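Local coordinates for protein hypothetical aspartyl-tRNA synthetase (Sulfolobus tokodaii, PDB 1WYD) that attaches L-aspartate to tRNA(Asp) and probably also to tRNA(Asn), activating the amino acid with ATP as a class II aminoacyl-tRNA synthetase, at residues D113-T116 / R117-E120; L123-R127 / Q128-A132. All coordinates share one frame; numbering follows the deposited sequence.

In the fold
Contacts 1 and 2 follow one another along the chain, their centres about 13 Å apart on the same side of the chain's centre. Contact 1 spans the short helix 114-118; contact 2 joins the end of the next short helix, 121-125, to the start of the long helix 128-150. Both lie in the class II synthetase part of the chain. A long, weak ion pair between Arg-117 and Asp-124 brings them into touch, so one carboxylate faces arginines from both contacts. Each also touches the second subunit, in keeping with the dimer interface that class II synthetases commonly build from this part of the catalytic domain.

Contact 1: residues D113-T116 / R117-E120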
loop_
_atom_site.group_PDB
_atom_site.type_symbol
_atom_site.label_atom_id
_atom_site.label_comp_id
_atom_site.label_asym_id
_atom_site.label_seq_id
_atom_site.Cartn_x
_atom_site.Cartn_y
_atom_site.Cartn_z
ATOM N N ASP B 113 20.156 -11.518 21.204
ATOM C CA ASP B 113 20.320 -10.933 19.884
ATOM C C ASP B 113 19.026 -10.960 19.075
ATOM O O ASP B 113 18.078 -11.707 19.375
ATOM C CB ASP B 113 21.350 -11.763 19.113
ATOM C CG ASP B 113 20.960 -13.248 19.058
ATOM O OD1 ASP B 113 21.243 -13.956 20.055
ATOM O OD2 ASP B 113 20.327 -13.770 18.101
ATOM N N ILE B 114 19.044 -10.161 18.014
ATOM C CA ILE B 114 18.027 -10.146 16.981
ATOM C C ILE B 114 17.502 -11.558 16.585
ATOM O O ILE B 114 16.287 -11.815 16.545
ATOM C CB ILE B 114 18.623 -9.371 15.784
ATOM C CG1 ILE B 114 17.560 -8.529 15.046
ATOM C CG2 ILE B 114 19.491 -10.294 14.879
ATOM C CD1 ILE B 114 16.168 -9.051 15.039
ATOM N N ASP B 115 18.413 -12.487 16.339
ATOM C CA ASP B 115 17.988 -13.803 15.850
ATOM C C ASP B 115 17.239 -14.646 16.850
ATOM O O ASP B 115 16.304 -15.338 16.470
ATOM C CB ASP B 115 19.128 -14.545 15.175
ATOM C CG ASP B 115 19.489 -13.918 13.856
ATOM O OD1 ASP B 115 18.571 -13.726 13.004
ATOM O OD2 ASP B 115 20.653 -13.531 13.609
ATOM N N THR B 116 17.613 -14.549 18.123
ATOM C CA THR B 116 16.836 -15.138 19.220
ATOM C C THR B 116 15.450 -14.513 19.397
ATOM O O THR B 116 14.506 -15.194 19.779
ATOM C CB THR B 116 17.595 -15.015 20.561
ATOM O OG1 THR B 116 18.911 -15.572 20.420
ATOM C CG2 THR B 116 16.908 -15.863 21.657
ATOM N N ARG B 117 15.351 -13.209 19.167
ATOM C CA ARG B 117 14.076 -12.525 19.219
ATOM C C ARG B 117 13.150 -12.867 18.054
ATOM O O ARG B 117 11.935 -12.981 18.240
ATOM C CB ARG B 117 14.305 -11.014 19.268
ATOM C CG ARG B 117 14.750 -10.536 20.630
ATOM C CD ARG B 117 15.848 -9.533 20.550
ATOM N NE ARG B 117 15.370 -8.353 19.851
ATOM C CZ ARG B 117 16.139 -7.501 19.200
ATOM N NH1 ARG B 117 17.456 -7.688 19.145
ATOM N NH2 ARG B 117 15.580 -6.451 18.598
ATOM N N LEU B 118 13.725 -13.000 16.857
ATOM C CA LEU B 118 12.995 -13.441 15.674
ATOM C C LEU B 118 12.401 -14.854 15.800
ATOM O O LEU B 118 11.413 -15.171 15.130
ATOM C CB LEU B 118 13.870 -13.341 14.423
ATOM C CG LEU B 118 14.347 -11.962 13.960
ATOM C CD1 LEU B 118 15.343 -12.023 12.791
ATOM C CD2 LEU B 118 13.152 -11.135 13.564
ATOM N N ARG B 119 12.965 -15.706 16.647
ATOM C CA ARG B 119 12.290 -16.987 16.929
ATOM C C ARG B 119 11.020 -16.757 17.751
ATOM O O ARG B 119 10.132 -17.623 17.805
ATOM C CB ARG B 119 13.190 -17.979 17.681
ATOM C CG ARG B 119 14.116 -18.792 16.799
ATOM C CD ARG B 119 14.798 -20.000 17.529
ATOM N NE ARG B 119 15.633 -19.606 18.672
ATOM C CZ ARG B 119 16.889 -19.141 18.574
ATOM N NH1 ARG B 119 17.463 -19.014 17.374
ATOM N NH2 ARG B 119 17.581 -18.802 19.671
ATOM N N GLU B 120 10.953 -15.604 18.421
ATOM C CA GLU B 120 9.811 -15.293 19.281
ATOM C C GLU B 120 9.403 -13.857 19.012
ATOM O O GLU B 120 9.289 -13.008 19.907
ATOM C CB GLU B 120 10.156 -15.564 20.758
ATOM C CG GLU B 120 10.529 -17.014 21.044
ATOM C CD GLU B 120 9.364 -17.980 20.845
ATOM O OE1 GLU B 120 8.184 -17.552 20.845
ATOM O OE2 GLU B 120 9.629 -19.198 20.701
#
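Arg-117 folds back along the first turn of helix 114-118, its CD 3.3 Å from Asp-113 O. Its chain bends at chi2 and chi3, and this turns the guanidinium so that Ile-114 CD1 lies over one face. Along the same helix, Ile-114 CD1 meets Leu-118 CG at 3.6 Å, two branched aliphatic side chains one turn apart. Beneath them run helix bonds, from Arg-117 N to Asp-113 O at 3.1 Å and from Leu-118 N to Ile-114 O at 2.8 Å, while that of Arg-119 N to Asp-115 O is weak.

Asp-113 is the N-cap. With chi1 at 55°, its short carboxylate turns back over the helix start, where OD2 accepts from Thr-116 N at 2.8 Å and OD1 bonds to Thr-116 OG1 at 2.9 Å. Both partners sit above the carboxylate plane.

Farther out, Glu-416 forms a salt bridge with Arg-117, and Arg-426 another with Asp-115. A leucine in place of Arg-117 would probably leave Glu-416 without this positive partner. The cap's negative charge probably interacts favourably with the helix dipole, while the charged side chains join this turn to the C-terminal part of the chain.

Contact 2: residues L123-R127 / Q128-A132; sequences LDLRR and QEMQA
Arg-127 links the two sides of this helix-to-helix junction, reaching back to Asp-124 and forward to Glu-129 and Met-130. At its base, CB lies 4.0 Å from Glu-129 OE1. The chain then runs extended through CG and CD until chi3, at -65°, bends it and swings the guanidinium beside Asp-124. There NE and NH2 grip the carboxylate side-on, both on OD1, at 3.0 Å from NE and 2.8 Å from NH2. They approach from the same face of the carboxylate, while Asp-124 CG lies at the edge of the guanidinium, in its plane. At the tip, NH1 makes a long salt bridge of 3.6 Å to Glu-129 OE1, the two flat groups being nearly parallel, 6° apart. NH2 also lies 3.4 Å from Met-130 CE; the flexible methionine bends at chi2 and chi3 to run alongside the arginine.

Arginine suits this place because its several N-H groups can bond Asp-124 and still lie within long salt-bridge range of Glu-129. Asp-124 OD2 has a further salt bridge with Arg-121, so the buried carboxylate is well supplied with positive charge and probably stays ionised.

As N-cap of the long helix, Arg-127 offers its backbone O to Gln-131 N at 2.9 Å, with a weaker bond from Met-130 N. Met-130 CB packs against Leu-125 CD1 at 4.3 Å.

Strand 34-41 touches Arg-126, Gln-128 and Gln-131 through Arg-40, and helix 258-264 touches Gln-128 and Ala-132. Arg-126 salt-bridges Glu-66 and bonds to Gly-197 of the second subunit, placing the junction of helices 121-125 and 128-150 at the dimer interface.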
loop_
_atom_site.group_PDB
_atom_site.type_symbol
_atom_site.label_atom_id
_atom_site.label_comp_id
_atom_site.label_asym_id
_atom_site.label_seq_id
_atom_site.Cartn_x
_atom_site.Cartn_y
_atom_site.Cartn_z
ATOM N N LEU B 123 6.339 -12.145 20.623
ATOM C CA LEU B 123 6.588 -11.722 21.964
ATOM C C LEU B 123 7.471 -10.487 21.947
ATOM O O LEU B 123 7.247 -9.546 22.701
ATOM C CB LEU B 123 7.208 -12.866 22.794
ATOM C CG LEU B 123 6.161 -13.945 23.064
ATOM C CD1 LEU B 123 6.805 -15.231 23.616
ATOM C CD2 LEU B 123 5.073 -13.447 23.999
ATOM N N ASP B 124 8.452 -10.482 21.063
ATOM C CA ASP B 124 9.302 -9.334 20.935
ATOM C C ASP B 124 8.534 -8.100 20.452
ATOM O O ASP B 124 8.724 -7.048 20.978
ATOM C CB ASP B 124 10.450 -9.638 19.999
ATOM C CG ASP B 124 11.449 -8.511 19.941
ATOM O OD1 ASP B 124 12.039 -8.155 21.002
ATOM O OD2 ASP B 124 11.708 -7.933 18.863
ATOM N N LEU B 125 7.668 -8.253 19.455
ATOM C CA LEU B 125 6.878 -7.155 18.890
ATOM C C LEU B 125 5.916 -6.569 19.910
ATOM O O LEU B 125 5.598 -5.365 19.842
ATOM C CB LEU B 125 6.038 -7.650 17.727
ATOM C CG LEU B 125 6.488 -7.392 16.289
ATOM C CD1 LEU B 125 7.901 -6.823 16.155
ATOM C CD2 LEU B 125 6.256 -8.677 15.456
ATOM N N ARG B 126 5.459 -7.419 20.844
ATOM C CA ARG B 126 4.544 -6.945 21.885
ATOM C C ARG B 126 5.167 -5.927 22.851
ATOM O O ARG B 126 4.466 -5.306 23.617
ATOM C CB ARG B 126 3.941 -8.096 22.678
ATOM C CG ARG B 126 2.885 -8.847 21.946
ATOM C CD ARG B 126 2.300 -9.998 22.762
ATOM N NE ARG B 126 1.359 -10.794 21.954
ATOM C CZ ARG B 126 0.976 -12.054 22.257
ATOM N NH1 ARG B 126 1.420 -12.695 23.354
ATOM N NH2 ARG B 126 0.137 -12.669 21.464
ATOM N N ARG B 127 6.486 -5.769 22.818
ATOM C CA ARG B 127 7.110 -4.924 23.797
ATOM C C ARG B 127 6.687 -3.482 23.475
ATOM O O ARG B 127 6.520 -3.121 22.303
ATOM C CB ARG B 127 8.626 -5.052 23.743
ATOM C CG ARG B 127 9.216 -6.287 24.389
ATOM C CD ARG B 127 10.731 -6.243 24.507
ATOM N NE ARG B 127 11.293 -6.232 23.159
ATOM C CZ ARG B 127 11.892 -5.194 22.557
ATOM N NH1 ARG B 127 12.069 -4.011 23.189
ATOM N NH2 ARG B 127 12.329 -5.350 21.312
ATOM N N GLN B 128 6.544 -2.654 24.509
ATOM C CA GLN B 128 6.112 -1.251 24.318
ATOM C C GLN B 128 6.852 -0.594 23.166
ATOM O O GLN B 128 6.240 -0.106 22.219
ATOM C CB GLN B 128 6.246 -0.457 25.612
ATOM C CG GLN B 128 5.132 -0.739 26.632
ATOM C CD GLN B 128 3.745 -0.638 26.026
ATOM O OE1 GLN B 128 3.239 0.466 25.805
ATOM N NE2 GLN B 128 3.124 -1.779 25.762
ATOM N N GLU B 129 8.170 -0.652 23.223
ATOM C CA GLU B 129 9.057 -0.086 22.218
ATOM C C GLU B 129 8.721 -0.495 20.770
ATOM O O GLU B 129 8.724 0.341 19.876
ATOM C CB GLU B 129 10.510 -0.468 22.547
ATOM C CG GLU B 129 11.101 0.116 23.831
ATOM C CD GLU B 129 10.550 -0.479 25.149
ATOM O OE1 GLU B 129 10.156 -1.674 25.198
ATOM O OE2 GLU B 129 10.526 0.270 26.174
ATOM N N MET B 130 8.435 -1.773 20.540
ATOM C CA MET B 130 8.176 -2.244 19.187
ATOM C C MET B 130 6.781 -1.815 18.778
ATOM O O MET B 130 6.565 -1.324 17.659
ATOM C CB MET B 130 8.327 -3.769 19.089
ATOM C CG MET B 130 9.758 -4.215 19.099
ATOM S SD MET B 130 10.731 -3.359 17.803
ATOM C CE MET B 130 12.404 -3.138 18.751
ATOM N N GLN B 131 5.843 -2.012 19.688
ATOM C CA GLN B 131 4.488 -1.494 19.508
ATOM C C GLN B 131 4.476 -0.038 19.051
ATOM O O GLN B 131 3.755 0.299 18.114
ATOM C CB GLN B 131 3.655 -1.698 20.784
ATOM C CG GLN B 131 3.232 -3.111 20.902
ATOM C CD GLN B 131 1.937 -3.338 21.646
ATOM O OE1 GLN B 131 1.860 -4.243 22.481
ATOM N NE2 GLN B 131 0.911 -2.571 21.326
ATOM N N ALA B 132 5.336 0.790 19.647
ATOM C CA ALA B 132 5.440 2.219 19.275
ATOM C C ALA B 132 5.959 2.402 17.844
ATOM O O ALA B 132 5.527 3.303 17.106
ATOM C CB ALA B 132 6.324 2.960 20.255
#